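Local structure of peroxisomal catalase A (Saccharomyces cerevisiae, 1A4E) at residues D343-R346 with N352-Q355; E48-R53 with N307-V312. The protein probably breaks down hydrogen peroxide made by peroxisomal oxidases into water and oxygen, using a heme cofactor in each subunit of a homotetramer. All blocks are in the same frame, centred on the assembly; numbering follows the deposited sequence.

Overall arrangement
Both contacts lie on the propionate side of one heme, on the same side of the chain's centre, with their own centres about 13 Å apart and nearest atoms about 6 Å apart, so that they do not touch. They follow in series along the chain: contact 2 joins the loop 48-53, between helix 36-45 and strand 59-68, to helix 308-313, and contact 1 then folds the loop after helix 332-348 back onto that helix. Contact 1 reaches one propionate through His-345 and contact 2 the other through Arg-53. Distant parts of the chain thus grip both propionates of the heme, and contact 1 does so from the helix that also carries Tyr-341, the axial ligand of the iron.

Contact 1 of 2, residues D343-R346 with N352-Q355; sequences DAHR and NFHQ. With HEM (protoporphyrin IX containing Fe), chain I.
With CG between its backbone N and carbonyl carbon (chi1 65°), Phe-353 turns its ring toward helix 332-348, and His-345, its CG anti to the carbonyl carbon (chi1 -59°), lays CB on that ring. His-345 CB stands 3.6 Å from the centroid of the Phe-353 ring, almost on the ring normal, a CH-pi contact over the middle of the face. The imidazole leads away from CB toward the heme, touching the phenyl ring obliquely on its way, His-345 ND1 lying 3.8 Å from Phe-353 CE2. Arg-346 adds its aliphatic part: CG approaches Phe-353 CE1 at 3.9 Å, and a flat, apolar phenyl ring suits a place where it takes His-345 CB on one face and Arg-346 CG obliquely. At the heme, His-345 NE2 gives a weak hydrogen bond of 3.0 Å to O2A of the propionate, which sits at the imidazole edge, near its plane; the angle at the hydrogen is only 123°. Ala-344, small enough to fit beside the same group, brings CB to 3.7 Å from HEM O1A. Asp-343 of this helix forms a salt bridge to Arg-47 of a neighbouring subunit. Histidine thus serves two neighbours, apolar at CB and polar at NE2, and the carboxylate would probably favour a proton on NE2.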
loop_
_atom_site.group_PDB
_atom_site.type_symbol
_atom_site.label_atom_id
_atom_site.label_comp_id
_atom_site.label_asym_id
_atom_site.label_seq_id
_atom_site.Cartn_x
_atom_site.Cartn_y
_atom_site.Cartn_z
ATOM N N ASP B 343 -13.777 3.533 5.441
ATOM C CA ASP B 343 -12.450 4.119 5.378
ATOM C C ASP B 343 -11.387 3.106 5.796
ATOM O O ASP B 343 -10.329 3.010 5.173
ATOM C CB ASP B 343 -12.406 5.333 6.297
ATOM C CG ASP B 343 -11.049 6.024 6.354
ATOM O OD1 ASP B 343 -10.630 6.608 5.362
ATOM O OD2 ASP B 343 -10.400 5.984 7.394
ATOM N N ALA B 344 -11.672 2.349 6.864
ATOM C CA ALA B 344 -10.761 1.319 7.332
ATOM C C ALA B 344 -10.640 0.233 6.274
ATOM O O ALA B 344 -9.550 -0.287 6.060
ATOM C CB ALA B 344 -11.276 0.690 8.614
ATOM N N HIS B 345 -11.728 -0.061 5.549
ATOM C CA HIS B 345 -11.737 -1.086 4.512
ATOM C C HIS B 345 -10.861 -0.700 3.331
ATOM O O HIS B 345 -10.188 -1.554 2.755
ATOM C CB HIS B 345 -13.159 -1.320 3.997
ATOM C CG HIS B 345 -14.184 -1.753 5.039
ATOM N ND1 HIS B 345 -15.503 -1.608 4.968
ATOM C CD2 HIS B 345 -13.898 -2.351 6.246
ATOM C CE1 HIS B 345 -16.017 -2.086 6.077
ATOM N NE2 HIS B 345 -15.046 -2.529 6.838
ATOM N N ARG B 346 -10.861 0.592 2.961
ATOM C CA ARG B 346 -10.053 1.090 1.850
ATOM C C ARG B 346 -8.574 0.926 2.143
ATOM O O ARG B 346 -7.802 0.610 1.245
ATOM C CB ARG B 346 -10.361 2.567 1.582
ATOM C CG ARG B 346 -11.773 2.723 1.039
ATOM C CD ARG B 346 -12.213 4.176 0.967
ATOM N NE ARG B 346 -13.646 4.234 0.702
ATOM C CZ ARG B 346 -14.510 4.855 1.522
ATOM N NH1 ARG B 346 -14.118 5.470 2.626
ATOM N NH2 ARG B 346 -15.811 4.798 1.274
ATOM N N ASN B 352 -10.728 -1.259 -3.916
ATOM C CA ASN B 352 -11.748 -2.093 -4.520
ATOM C C ASN B 352 -12.159 -3.288 -3.669
ATOM O O ASN B 352 -12.497 -4.346 -4.210
ATOM C CB ASN B 352 -11.234 -2.553 -5.888
ATOM C CG ASN B 352 -11.257 -1.421 -6.897
ATOM O OD1 ASN B 352 -12.259 -0.726 -7.012
ATOM N ND2 ASN B 352 -10.191 -1.181 -7.655
ATOM N N PHE B 353 -12.165 -3.111 -2.333
ATOM C CA PHE B 353 -12.555 -4.153 -1.380
ATOM C C PHE B 353 -13.926 -4.755 -1.662
ATOM O O PHE B 353 -14.154 -5.932 -1.403
ATOM C CB PHE B 353 -12.554 -3.602 0.056
ATOM C CG PHE B 353 -13.578 -2.514 0.353
ATOM C CD1 PHE B 353 -13.275 -1.171 0.088
ATOM C CD2 PHE B 353 -14.834 -2.851 0.883
ATOM C CE1 PHE B 353 -14.221 -0.178 0.355
ATOM C CE2 PHE B 353 -15.771 -1.849 1.144
ATOM C CZ PHE B 353 -15.469 -0.513 0.880
ATOM N N HIS B 354 -14.837 -3.939 -2.220
ATOM C CA HIS B 354 -16.188 -4.369 -2.563
ATOM C C HIS B 354 -16.250 -5.373 -3.701
ATOM O O HIS B 354 -17.299 -5.951 -3.967
ATOM C CB HIS B 354 -17.046 -3.156 -2.920
ATOM C CG HIS B 354 -16.479 -2.271 -4.019
ATOM N ND1 HIS B 354 -15.407 -1.488 -3.955
ATOM C CD2 HIS B 354 -17.030 -2.144 -5.276
ATOM C CE1 HIS B 354 -15.287 -0.894 -5.118
ATOM N NE2 HIS B 354 -16.268 -1.292 -5.901
ATOM N N GLN B 355 -15.117 -5.580 -4.380
ATOM C CA GLN B 355 -15.011 -6.579 -5.430
ATOM C C GLN B 355 -14.573 -7.941 -4.904
ATOM O O GLN B 355 -14.647 -8.925 -5.641
ATOM C CB GLN B 355 -14.035 -6.106 -6.500
ATOM C CG GLN B 355 -14.585 -4.894 -7.239
ATOM C CD GLN B 355 -13.849 -4.583 -8.524
ATOM O OE1 GLN B 355 -13.199 -5.443 -9.118
ATOM N NE2 GLN B 355 -13.957 -3.343 -8.997
HETATM C CHA HEM I . -15.067 -2.993 14.136
HETATM C CHB HEM I . -14.726 1.778 14.500
HETATM C CHC HEM I . -18.082 1.734 17.913
HETATM C CHD HEM I . -19.102 -2.825 16.768
HETATM C C1A HEM I . -14.568 -1.705 14.058
HETATM C C2A HEM I . -13.571 -1.283 13.094
HETATM C C3A HEM I . -13.537 0.072 13.133
HETATM C C4A HEM I . -14.485 0.472 14.145
HETATM C CMA HEM I . -12.736 1.014 12.248
HETATM C CAA HEM I . -12.782 -2.185 12.163
HETATM C CBA HEM I . -13.392 -2.117 10.781
HETATM C CGA HEM I . -12.692 -2.953 9.733
HETATM O O1A HEM I . -11.473 -2.890 9.589
HETATM O O2A HEM I . -13.396 -3.667 9.037
HETATM C C1B HEM I . -15.637 2.186 15.448
HETATM C C2B HEM I . -15.787 3.555 15.879
HETATM C C3B HEM I . -16.670 3.545 16.934
HETATM C C4B HEM I . -17.057 2.151 17.095
HETATM C CMB HEM I . -15.041 4.722 15.239
HETATM C CAB HEM I . -17.140 4.590 17.739
HETATM C CBB HEM I . -17.016 6.038 17.507
HETATM C C1C HEM I . -18.679 0.490 17.883
HETATM C C2C HEM I . -19.942 0.190 18.518
HETATM C C3C HEM I . -20.276 -1.080 18.146
HETATM C C4C HEM I . -19.199 -1.547 17.294
HETATM C CMC HEM I . -20.735 1.169 19.382
HETATM C CAC HEM I . -21.430 -1.788 18.450
HETATM C CBC HEM I . -22.757 -1.330 18.099
HETATM C C1D HEM I . -18.074 -3.280 15.963
HETATM C C2D HEM I . -17.972 -4.621 15.446
HETATM C C3D HEM I . -16.825 -4.668 14.734
HETATM C C4D HEM I . -16.229 -3.361 14.801
HETATM C CMD HEM I . -18.966 -5.758 15.635
HETATM C CAD HEM I . -16.242 -5.885 14.042
HETATM C CBD HEM I . -16.695 -6.075 12.613
HETATM C CGD HEM I . -16.101 -7.351 12.045
HETATM O O1D HEM I . -16.371 -8.419 12.575
HETATM O O2D HEM I . -15.351 -7.291 11.078
HETATM N NA HEM I . -15.146 -0.614 14.681
HETATM N NB HEM I . -16.433 1.333 16.176
HETATM N NC HEM I . -18.251 -0.559 17.098
HETATM N ND HEM I . -17.007 -2.503 15.550
HETATM FE FE HEM I . -16.683 -0.600 15.908
#

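Contact 2 of 2, residues E48-R53 with N307-V312; sequences ENIPQR and NFFAQV. With HEM (protoporphyrin IX containing Fe), chain I.
The guanidinium of Arg-53 has the carbonyl O of Val-312 at its edge, near its plane, and HEM O2D placed obliquely, while the Phe-309 ring meets Glu-48 O and Ile-50 CG1 obliquely too. Arg-53 NH2 donates to Val-312 O at 3.1 Å with an angle of 156° at the hydrogen, the donor tilted 22° from the carbonyl plane. Arg-53 NH1 gives a weak hydrogen bond of 3.0 Å to HEM O2D. The bend at chi3 (-87°) turns the guanidinium between these acceptors, and Arg-53 CG lies 3.4 Å from O1A of the other propionate. Arginine suits the place because its separate N-H groups can serve a helix carbonyl and a carboxylate together. Farther along, Phe-309 and Ile-50 come from opposite directions, Phe-309 CE1 lying 4.2 Å from Ile-50 CG1 and 3.7 Å from Glu-48 O. The carboxylate of Glu-48 is hydrogen-bonded to His-147 and Asn-54 of a neighbouring subunit. A leucine in place of Arg-53 would probably leave Val-312 O without this donor and O2D without one of its positively charged partners. With Arg-93 NE also hydrogen-bonded to the heme, the buried Arg-53 probably helps offset the negative charge of the propionates and hold the cofactor in its pocket.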
loop_
_atom_site.group_PDB
_atom_site.type_symbol
_atom_site.label_atom_id
_atom_site.label_comp_id
_atom_site.label_asym_id
_atom_site.label_seq_id
_atom_site.Cartn_x
_atom_site.Cartn_y
_atom_site.Cartn_z
ATOM N N GLU B 48 1.468 -12.477 2.315
ATOM C CA GLU B 48 0.233 -13.158 2.675
ATOM C C GLU B 48 -0.666 -12.391 3.624
ATOM O O GLU B 48 -1.886 -12.497 3.545
ATOM C CB GLU B 48 0.541 -14.464 3.317
ATOM C CG GLU B 48 1.068 -15.497 2.348
ATOM C CD GLU B 48 1.339 -16.869 2.975
ATOM O OE1 GLU B 48 1.305 -17.017 4.194
ATOM O OE2 GLU B 48 1.591 -17.805 2.221
ATOM N N ASN B 49 -0.047 -11.618 4.520
ATOM C CA ASN B 49 -0.754 -10.878 5.548
ATOM C C ASN B 49 -1.181 -9.476 5.173
ATOM O O ASN B 49 -0.483 -8.742 4.485
ATOM C CB ASN B 49 0.091 -10.755 6.822
ATOM C CG ASN B 49 0.432 -12.087 7.464
ATOM O OD1 ASN B 49 -0.370 -13.012 7.473
ATOM N ND2 ASN B 49 1.628 -12.250 8.016
ATOM N N ILE B 50 -2.387 -9.156 5.632
ATOM C CA ILE B 50 -2.944 -7.815 5.544
ATOM C C ILE B 50 -2.972 -7.289 6.984
ATOM O O ILE B 50 -2.875 -8.109 7.905
ATOM C CB ILE B 50 -4.387 -7.842 4.941
ATOM C CG1 ILE B 50 -5.372 -8.713 5.730
ATOM C CG2 ILE B 50 -4.232 -8.316 3.509
ATOM C CD1 ILE B 50 -6.814 -8.682 5.170
ATOM N N PRO B 51 -3.079 -5.978 7.289
ATOM C CA PRO B 51 -3.158 -5.469 8.656
ATOM C C PRO B 51 -4.397 -6.039 9.332
ATOM O O PRO B 51 -5.422 -6.244 8.680
ATOM C CB PRO B 51 -3.221 -3.970 8.512
ATOM C CG PRO B 51 -2.628 -3.701 7.157
ATOM C CD PRO B 51 -3.172 -4.865 6.343
ATOM N N GLN B 52 -4.329 -6.355 10.622
ATOM C CA GLN B 52 -5.504 -6.821 11.343
ATOM C C GLN B 52 -6.472 -5.670 11.592
ATOM O O GLN B 52 -6.076 -4.505 11.651
ATOM C CB GLN B 52 -5.088 -7.423 12.680
ATOM C CG GLN B 52 -4.435 -6.413 13.630
ATOM C CD GLN B 52 -3.956 -6.969 14.959
ATOM O OE1 GLN B 52 -3.890 -6.253 15.959
ATOM N NE2 GLN B 52 -3.596 -8.246 15.028
ATOM N N ARG B 53 -7.755 -6.010 11.718
ATOM C CA ARG B 53 -8.813 -5.077 12.096
ATOM C C ARG B 53 -8.460 -4.274 13.346
ATOM O O ARG B 53 -7.847 -4.798 14.275
ATOM C CB ARG B 53 -10.082 -5.874 12.339
ATOM C CG ARG B 53 -11.016 -5.841 11.165
ATOM C CD ARG B 53 -12.131 -6.862 11.268
ATOM N NE ARG B 53 -11.629 -8.097 10.716
ATOM C CZ ARG B 53 -12.209 -8.752 9.714
ATOM N NH1 ARG B 53 -13.322 -8.343 9.123
ATOM N NH2 ARG B 53 -11.615 -9.845 9.267
ATOM N N ASN B 307 -12.677 -21.146 3.195
ATOM C CA ASN B 307 -11.364 -20.585 3.432
ATOM C C ASN B 307 -11.534 -19.385 4.342
ATOM O O ASN B 307 -12.178 -18.392 4.003
ATOM C CB ASN B 307 -10.739 -20.186 2.086
ATOM C CG ASN B 307 -9.277 -19.812 2.199
ATOM O OD1 ASN B 307 -8.362 -20.631 2.143
ATOM N ND2 ASN B 307 -9.057 -18.520 2.382
ATOM N N PHE B 308 -10.944 -19.508 5.528
ATOM C CA PHE B 308 -11.025 -18.468 6.526
ATOM C C PHE B 308 -10.504 -17.134 6.018
ATOM O O PHE B 308 -11.199 -16.143 6.204
ATOM C CB PHE B 308 -10.236 -18.880 7.766
ATOM C CG PHE B 308 -10.395 -17.893 8.921
ATOM C CD1 PHE B 308 -11.473 -18.023 9.800
ATOM C CD2 PHE B 308 -9.470 -16.857 9.111
ATOM C CE1 PHE B 308 -11.621 -17.128 10.861
ATOM C CE2 PHE B 308 -9.626 -15.964 10.176
ATOM C CZ PHE B 308 -10.701 -16.100 11.049
ATOM N N PHE B 309 -9.333 -17.073 5.367
ATOM C CA PHE B 309 -8.760 -15.807 4.935
ATOM C C PHE B 309 -9.626 -15.073 3.925
ATOM O O PHE B 309 -9.948 -13.900 4.102
ATOM C CB PHE B 309 -7.361 -16.011 4.311
ATOM C CG PHE B 309 -6.733 -14.691 3.856
ATOM C CD1 PHE B 309 -6.029 -13.908 4.779
ATOM C CD2 PHE B 309 -6.900 -14.236 2.536
ATOM C CE1 PHE B 309 -5.509 -12.672 4.390
ATOM C CE2 PHE B 309 -6.381 -13.002 2.157
ATOM C CZ PHE B 309 -5.687 -12.225 3.080
ATOM N N ALA B 310 -10.002 -15.774 2.867
ATOM C CA ALA B 310 -10.748 -15.168 1.785
ATOM C C ALA B 310 -12.156 -14.724 2.145
ATOM O O ALA B 310 -12.631 -13.690 1.670
ATOM C CB ALA B 310 -10.823 -16.153 0.637
ATOM N N GLN B 311 -12.804 -15.474 3.039
ATOM C CA GLN B 311 -14.185 -15.204 3.374
ATOM C C GLN B 311 -14.474 -14.501 4.683
ATOM O O GLN B 311 -15.466 -13.781 4.778
ATOM C CB GLN B 311 -14.948 -16.523 3.321
ATOM C CG GLN B 311 -14.958 -17.020 1.889
ATOM C CD GLN B 311 -15.572 -18.385 1.728
ATOM O OE1 GLN B 311 -16.575 -18.561 1.043
ATOM N NE2 GLN B 311 -14.975 -19.391 2.355
ATOM N N VAL B 312 -13.627 -14.683 5.693
ATOM C CA VAL B 312 -13.852 -14.103 7.008
ATOM C C VAL B 312 -12.877 -12.959 7.251
ATOM O O VAL B 312 -13.275 -11.848 7.610
ATOM C CB VAL B 312 -13.693 -15.209 8.091
ATOM C CG1 VAL B 312 -13.995 -14.664 9.473
ATOM C CG2 VAL B 312 -14.673 -16.329 7.823
HETATM C CHA HEM I . -15.067 -2.993 14.136
HETATM C CHB HEM I . -14.726 1.778 14.500
HETATM C CHC HEM I . -18.082 1.734 17.913
HETATM C CHD HEM I . -19.102 -2.825 16.768
HETATM C C1A HEM I . -14.568 -1.705 14.058
HETATM C C2A HEM I . -13.571 -1.283 13.094
HETATM C C3A HEM I . -13.537 0.072 13.133
HETATM C C4A HEM I . -14.485 0.472 14.145
HETATM C CMA HEM I . -12.736 1.014 12.248
HETATM C CAA HEM I . -12.782 -2.185 12.163
HETATM C CBA HEM I . -13.392 -2.117 10.781
HETATM C CGA HEM I . -12.692 -2.953 9.733
HETATM O O1A HEM I . -11.473 -2.890 9.589
HETATM O O2A HEM I . -13.396 -3.667 9.037
HETATM C C1B HEM I . -15.637 2.186 15.448
HETATM C C2B HEM I . -15.787 3.555 15.879
HETATM C C3B HEM I . -16.670 3.545 16.934
HETATM C C4B HEM I . -17.057 2.151 17.095
HETATM C CMB HEM I . -15.041 4.722 15.239
HETATM C CAB HEM I . -17.140 4.590 17.739
HETATM C CBB HEM I . -17.016 6.038 17.507
HETATM C C1C HEM I . -18.679 0.490 17.883
HETATM C C2C HEM I . -19.942 0.190 18.518
HETATM C C3C HEM I . -20.276 -1.080 18.146
HETATM C C4C HEM I . -19.199 -1.547 17.294
HETATM C CMC HEM I . -20.735 1.169 19.382
HETATM C CAC HEM I . -21.430 -1.788 18.450
HETATM C CBC HEM I . -22.757 -1.330 18.099
HETATM C C1D HEM I . -18.074 -3.280 15.963
HETATM C C2D HEM I . -17.972 -4.621 15.446
HETATM C C3D HEM I . -16.825 -4.668 14.734
HETATM C C4D HEM I . -16.229 -3.361 14.801
HETATM C CMD HEM I . -18.966 -5.758 15.635
HETATM C CAD HEM I . -16.242 -5.885 14.042
HETATM C CBD HEM I . -16.695 -6.075 12.613
HETATM C CGD HEM I . -16.101 -7.351 12.045
HETATM O O1D HEM I . -16.371 -8.419 12.575
HETATM O O2D HEM I . -15.351 -7.291 11.078
HETATM N NA HEM I . -15.146 -0.614 14.681
HETATM N NB HEM I . -16.433 1.333 16.176
HETATM N NC HEM I . -18.251 -0.559 17.098
HETATM N ND HEM I . -17.007 -2.503 15.550
HETATM FE FE HEM I . -16.683 -0.600 15.908
#